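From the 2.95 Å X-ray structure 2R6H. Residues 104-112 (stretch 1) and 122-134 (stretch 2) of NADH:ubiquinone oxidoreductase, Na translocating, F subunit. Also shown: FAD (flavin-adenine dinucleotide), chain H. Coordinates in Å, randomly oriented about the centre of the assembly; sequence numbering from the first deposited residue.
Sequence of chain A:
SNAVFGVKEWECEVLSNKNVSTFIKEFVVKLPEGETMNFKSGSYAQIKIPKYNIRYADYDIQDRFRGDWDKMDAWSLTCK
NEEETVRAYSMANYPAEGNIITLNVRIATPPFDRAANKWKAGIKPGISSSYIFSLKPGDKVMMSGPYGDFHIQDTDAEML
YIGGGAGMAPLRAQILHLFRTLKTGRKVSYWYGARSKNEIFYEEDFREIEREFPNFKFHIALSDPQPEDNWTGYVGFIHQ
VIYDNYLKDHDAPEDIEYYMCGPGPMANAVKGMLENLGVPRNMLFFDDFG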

# COMPACT_ATOMS: atom_id res chain seq x y z
N ASN A 104 0.27 4.23 -4.48
CA ASN A 104 -0.93 3.46 -4.21
C ASN A 104 -1.81 4.24 -3.26
O ASN A 104 -1.45 4.41 -2.11
CB ASN A 104 -0.60 2.14 -3.54
CG ASN A 104 0.13 1.21 -4.45
OD1 ASN A 104 0.32 1.50 -5.63
ND2 ASN A 104 0.56 0.08 -3.90
N VAL A 105 -2.97 4.68 -3.72
CA VAL A 105 -3.82 5.51 -2.89
C VAL A 105 -5.12 4.86 -2.49
O VAL A 105 -5.93 4.53 -3.35
CB VAL A 105 -4.14 6.80 -3.60
CG1 VAL A 105 -4.90 7.71 -2.68
CG2 VAL A 105 -2.87 7.45 -4.03
N ARG A 106 -5.31 4.67 -1.19
CA ARG A 106 -6.57 4.19 -0.62
C ARG A 106 -7.53 5.37 -0.47
O ARG A 106 -7.22 6.34 0.23
CB ARG A 106 -6.31 3.55 0.74
CG ARG A 106 -7.54 3.12 1.56
CD ARG A 106 -8.10 1.81 1.03
NE ARG A 106 -8.85 1.02 2.01
CZ ARG A 106 -10.17 1.12 2.20
NH1 ARG A 106 -10.88 2.00 1.50
NH2 ARG A 106 -10.78 0.35 3.11
N ILE A 107 -8.68 5.30 -1.13
CA ILE A 107 -9.69 6.35 -0.97
C ILE A 107 -10.30 6.31 0.44
O ILE A 107 -10.90 5.31 0.86
CB ILE A 107 -10.80 6.19 -2.01
CG1 ILE A 107 -11.79 7.33 -1.88
CG2 ILE A 107 -11.52 4.88 -1.83
CD1 ILE A 107 -11.29 8.61 -2.43
N ALA A 108 -10.12 7.39 1.19
CA ALA A 108 -10.53 7.40 2.59
C ALA A 108 -12.01 7.70 2.71
O ALA A 108 -12.39 8.84 3.01
CB ALA A 108 -9.73 8.39 3.35
N THR A 109 -12.85 6.69 2.48
CA THR A 109 -14.28 6.81 2.69
C THR A 109 -14.53 7.03 4.17
O THR A 109 -13.75 6.59 5.00
CB THR A 109 -15.01 5.52 2.31
OG1 THR A 109 -14.61 4.48 3.21
CG2 THR A 109 -14.66 5.09 0.91
N PRO A 110 -15.63 7.70 4.51
CA PRO A 110 -15.98 7.92 5.92
C PRO A 110 -16.34 6.61 6.61
O PRO A 110 -16.36 5.56 5.96
CB PRO A 110 -17.23 8.82 5.84
CG PRO A 110 -17.24 9.37 4.45
CD PRO A 110 -16.60 8.33 3.59
N PRO A 111 -16.63 6.67 7.91
CA PRO A 111 -17.09 5.48 8.67
C PRO A 111 -18.51 5.06 8.28
O PRO A 111 -19.34 5.93 8.02
CB PRO A 111 -17.07 5.96 10.13
CG PRO A 111 -16.38 7.29 10.13
CD PRO A 111 -16.54 7.87 8.76
N PHE A 112 -18.79 3.76 8.25
CA PHE A 112 -20.13 3.31 7.90
C PHE A 112 -21.01 3.00 9.11
O PHE A 112 -20.86 1.96 9.76
CB PHE A 112 -20.11 2.12 6.95
CG PHE A 112 -21.48 1.76 6.43
CD1 PHE A 112 -22.27 0.83 7.10
CD2 PHE A 112 -21.99 2.38 5.30
CE1 PHE A 112 -23.54 0.50 6.63
CE2 PHE A 112 -23.27 2.07 4.83
CZ PHE A 112 -24.04 1.13 5.49
N GLY A 122 -22.83 13.53 8.06
CA GLY A 122 -22.14 14.80 8.17
C GLY A 122 -20.65 14.68 8.41
O GLY A 122 -20.00 15.64 8.82
N ILE A 123 -20.10 13.49 8.17
CA ILE A 123 -18.66 13.27 8.27
C ILE A 123 -18.03 13.27 6.89
O ILE A 123 -18.44 12.52 6.00
CB ILE A 123 -18.35 11.96 8.97
CG1 ILE A 123 -18.56 12.11 10.47
CG2 ILE A 123 -16.92 11.55 8.70
CD1 ILE A 123 -18.12 10.90 11.23
N LYS A 124 -17.02 14.14 6.72
CA LYS A 124 -16.34 14.31 5.44
C LYS A 124 -15.45 13.13 5.11
O LYS A 124 -14.83 12.54 5.99
CB LYS A 124 -15.48 15.57 5.46
CG LYS A 124 -16.13 16.83 4.90
CD LYS A 124 -15.07 17.72 4.21
CE LYS A 124 -15.04 19.14 4.79
NZ LYS A 124 -16.29 19.95 4.58
N PRO A 125 -15.39 12.77 3.82
CA PRO A 125 -14.38 11.81 3.34
C PRO A 125 -13.01 12.47 3.37
O PRO A 125 -12.92 13.66 3.69
CB PRO A 125 -14.81 11.54 1.89
CG PRO A 125 -16.23 11.97 1.81
CD PRO A 125 -16.37 13.10 2.78
N GLY A 126 -11.98 11.71 3.03
CA GLY A 126 -10.61 12.19 3.07
C GLY A 126 -10.31 13.25 2.02
O GLY A 126 -10.39 12.96 0.83
N ILE A 127 -9.97 14.46 2.46
CA ILE A 127 -9.83 15.57 1.52
C ILE A 127 -8.71 15.34 0.52
O ILE A 127 -8.73 15.88 -0.58
CB ILE A 127 -9.66 16.96 2.22
CG1 ILE A 127 -8.23 17.15 2.69
CG2 ILE A 127 -10.63 17.14 3.38
CD1 ILE A 127 -7.41 17.92 1.70
N SER A 128 -7.73 14.53 0.88
CA SER A 128 -6.63 14.27 -0.03
C SER A 128 -6.92 13.10 -0.96
O SER A 128 -6.94 13.24 -2.19
CB SER A 128 -5.34 14.02 0.74
OG SER A 128 -4.33 13.55 -0.13
N SER A 129 -7.12 11.93 -0.39
CA SER A 129 -7.43 10.77 -1.20
C SER A 129 -8.56 11.09 -2.20
O SER A 129 -8.50 10.69 -3.36
CB SER A 129 -7.78 9.57 -0.33
OG SER A 129 -8.98 9.81 0.37
N SER A 130 -9.57 11.85 -1.76
CA SER A 130 -10.71 12.17 -2.61
C SER A 130 -10.31 13.01 -3.81
O SER A 130 -10.92 12.87 -4.87
CB SER A 130 -11.83 12.89 -1.84
OG SER A 130 -12.34 12.09 -0.79
N TYR A 131 -9.30 13.87 -3.66
CA TYR A 131 -8.86 14.71 -4.77
C TYR A 131 -8.07 13.86 -5.74
O TYR A 131 -8.31 13.90 -6.94
CB TYR A 131 -8.03 15.91 -4.30
CG TYR A 131 -7.43 16.74 -5.44
CD1 TYR A 131 -8.22 17.56 -6.23
CD2 TYR A 131 -6.06 16.70 -5.70
CE1 TYR A 131 -7.67 18.32 -7.27
CE2 TYR A 131 -5.50 17.45 -6.74
CZ TYR A 131 -6.31 18.26 -7.51
OH TYR A 131 -5.74 18.99 -8.53
N ILE A 132 -7.12 13.09 -5.21
CA ILE A 132 -6.32 12.23 -6.07
C ILE A 132 -7.20 11.33 -6.91
O ILE A 132 -7.00 11.20 -8.12
CB ILE A 132 -5.33 11.39 -5.26
CG1 ILE A 132 -4.25 12.30 -4.67
CG2 ILE A 132 -4.71 10.34 -6.15
CD1 ILE A 132 -3.53 11.72 -3.47
N PHE A 133 -8.21 10.73 -6.29
CA PHE A 133 -9.11 9.86 -7.02
C PHE A 133 -9.84 10.54 -8.17
O PHE A 133 -10.34 9.88 -9.07
CB PHE A 133 -10.13 9.23 -6.08
CG PHE A 133 -9.79 7.83 -5.69
CD1 PHE A 133 -8.65 7.56 -4.96
CD2 PHE A 133 -10.60 6.79 -6.08
CE1 PHE A 133 -8.32 6.28 -4.62
CE2 PHE A 133 -10.27 5.49 -5.74
CZ PHE A 133 -9.14 5.24 -5.00
N SER A 134 -9.89 11.86 -8.15
CA SER A 134 -10.59 12.55 -9.22
C SER A 134 -9.64 12.82 -10.38
O SER A 134 -10.07 13.26 -11.44
CB SER A 134 -11.15 13.86 -8.72
OG SER A 134 -10.08 14.76 -8.53
PA FAD H . -8.36 12.84 5.72
O1A FAD H . -7.00 13.02 6.40
O2A FAD H . -9.09 14.15 5.43
O5B FAD H . -9.31 11.86 6.59
C5B FAD H . -8.96 10.50 6.80
C4B FAD H . -10.19 9.70 7.22
O4B FAD H . -10.71 10.22 8.43
C3B FAD H . -11.30 9.75 6.18
O3B FAD H . -11.74 8.44 5.93
C2B FAD H . -12.41 10.55 6.82
O2B FAD H . -13.66 10.00 6.48
C1B FAD H . -12.12 10.39 8.31
N9A FAD H . -12.62 11.50 9.16
C8A FAD H . -12.46 12.86 8.99
N7A FAD H . -13.07 13.51 10.01
C5A FAD H . -13.63 12.59 10.84
C6A FAD H . -14.38 12.69 12.02
N6A FAD H . -14.74 13.88 12.50
N1A FAD H . -14.82 11.54 12.66
C2A FAD H . -14.53 10.29 12.13
N3A FAD H . -13.79 10.19 10.96
C4A FAD H . -13.35 11.32 10.32
N1 FAD H . -1.77 6.42 2.26
C2 FAD H . -1.87 5.73 1.08
O2 FAD H . -2.99 5.50 0.64
N3 FAD H . -0.73 5.32 0.42
C4 FAD H . 0.54 5.60 0.92
O4 FAD H . 1.60 5.26 0.37
C4X FAD H . 0.63 6.30 2.12
N5 FAD H . 1.87 6.58 2.63
C5X FAD H . 1.96 7.26 3.82
C6 FAD H . 3.22 7.53 4.34
C7 FAD H . 3.36 8.23 5.54
C7M FAD H . 4.74 8.50 6.06
C8 FAD H . 2.21 8.65 6.21
C8M FAD H . 2.33 9.39 7.50
C9 FAD H . 0.95 8.37 5.69
C9A FAD H . 0.81 7.68 4.50
N10 FAD H . -0.44 7.40 3.97
C10 FAD H . -0.53 6.70 2.79
C1' FAD H . -1.70 7.98 4.53
C2' FAD H . -2.02 9.25 3.76
O2' FAD H . -0.97 10.17 3.95
C3' FAD H . -3.32 9.90 4.20
O3' FAD H . -3.44 9.89 5.61
C4' FAD H . -4.49 9.19 3.55
O4' FAD H . -4.42 9.49 2.18
C5' FAD H . -5.82 9.69 4.08
O5' FAD H . -5.76 11.09 4.15
P FAD H . -6.91 11.98 3.45
O1P FAD H . -6.46 13.42 3.33
O2P FAD H . -7.29 11.38 2.12
O3P FAD H . -8.15 11.87 4.44

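Two hydrogen bonds, both centred on Ala108, fix the two stretches together. The amide Ala108 N donates to Ser129 OG at 2.8 Å and nearly linearly (170°), while Gly126 N donates to Ala108 O at 2.9 Å. One residue thus spends both of its backbone polar groups on the loop and helix of stretch 2. Serine suits position 129 because its short side chain, in the p rotamer, brings the hydroxyl to the backbone of the loop that follows the strand and also to the cofactor: Ser129 OG donates to FAD O2P at 2.9 Å, and Ser129 N reaches the same oxygen, FAD O2P, at 2.6 Å. The hydroxyl therefore accepts from the protein and donates to the phosphate.

Glycine suits position 126 for a steric reason. A CB there would point toward stretch 1 and lie 2.7 Å from Ala108 CB. The small methyl of Ala108 itself sits 3.4 Å from Ser129 OG, measured from Ala108 CB.

Beyond this polar centre the packing is mostly apolar. Ile107 lies over one face of the Phe133 ring, with Ile107 CB 3.5 Å from Phe133 CZ and almost on the ring normal, the arrangement of a CH-pi contact. Val105 O approaches the edge of the same ring, 3.2 Å from Phe133 CE1, where the aromatic hydrogens carry slight positive charge. Valine also offers a branched surface to the helix, with Val105 CG2 4.0 Å from Ile132 CG2.

At the other end, prolines make compact, rigid surfaces. Pro110 CG meets Pro125 CG at 3.8 Å, and Ile123 CG2 touches both Pro110 CB, at 4.0 Å, and Pro111 CD, at 3.7 Å. These prolines contribute here through ring packing.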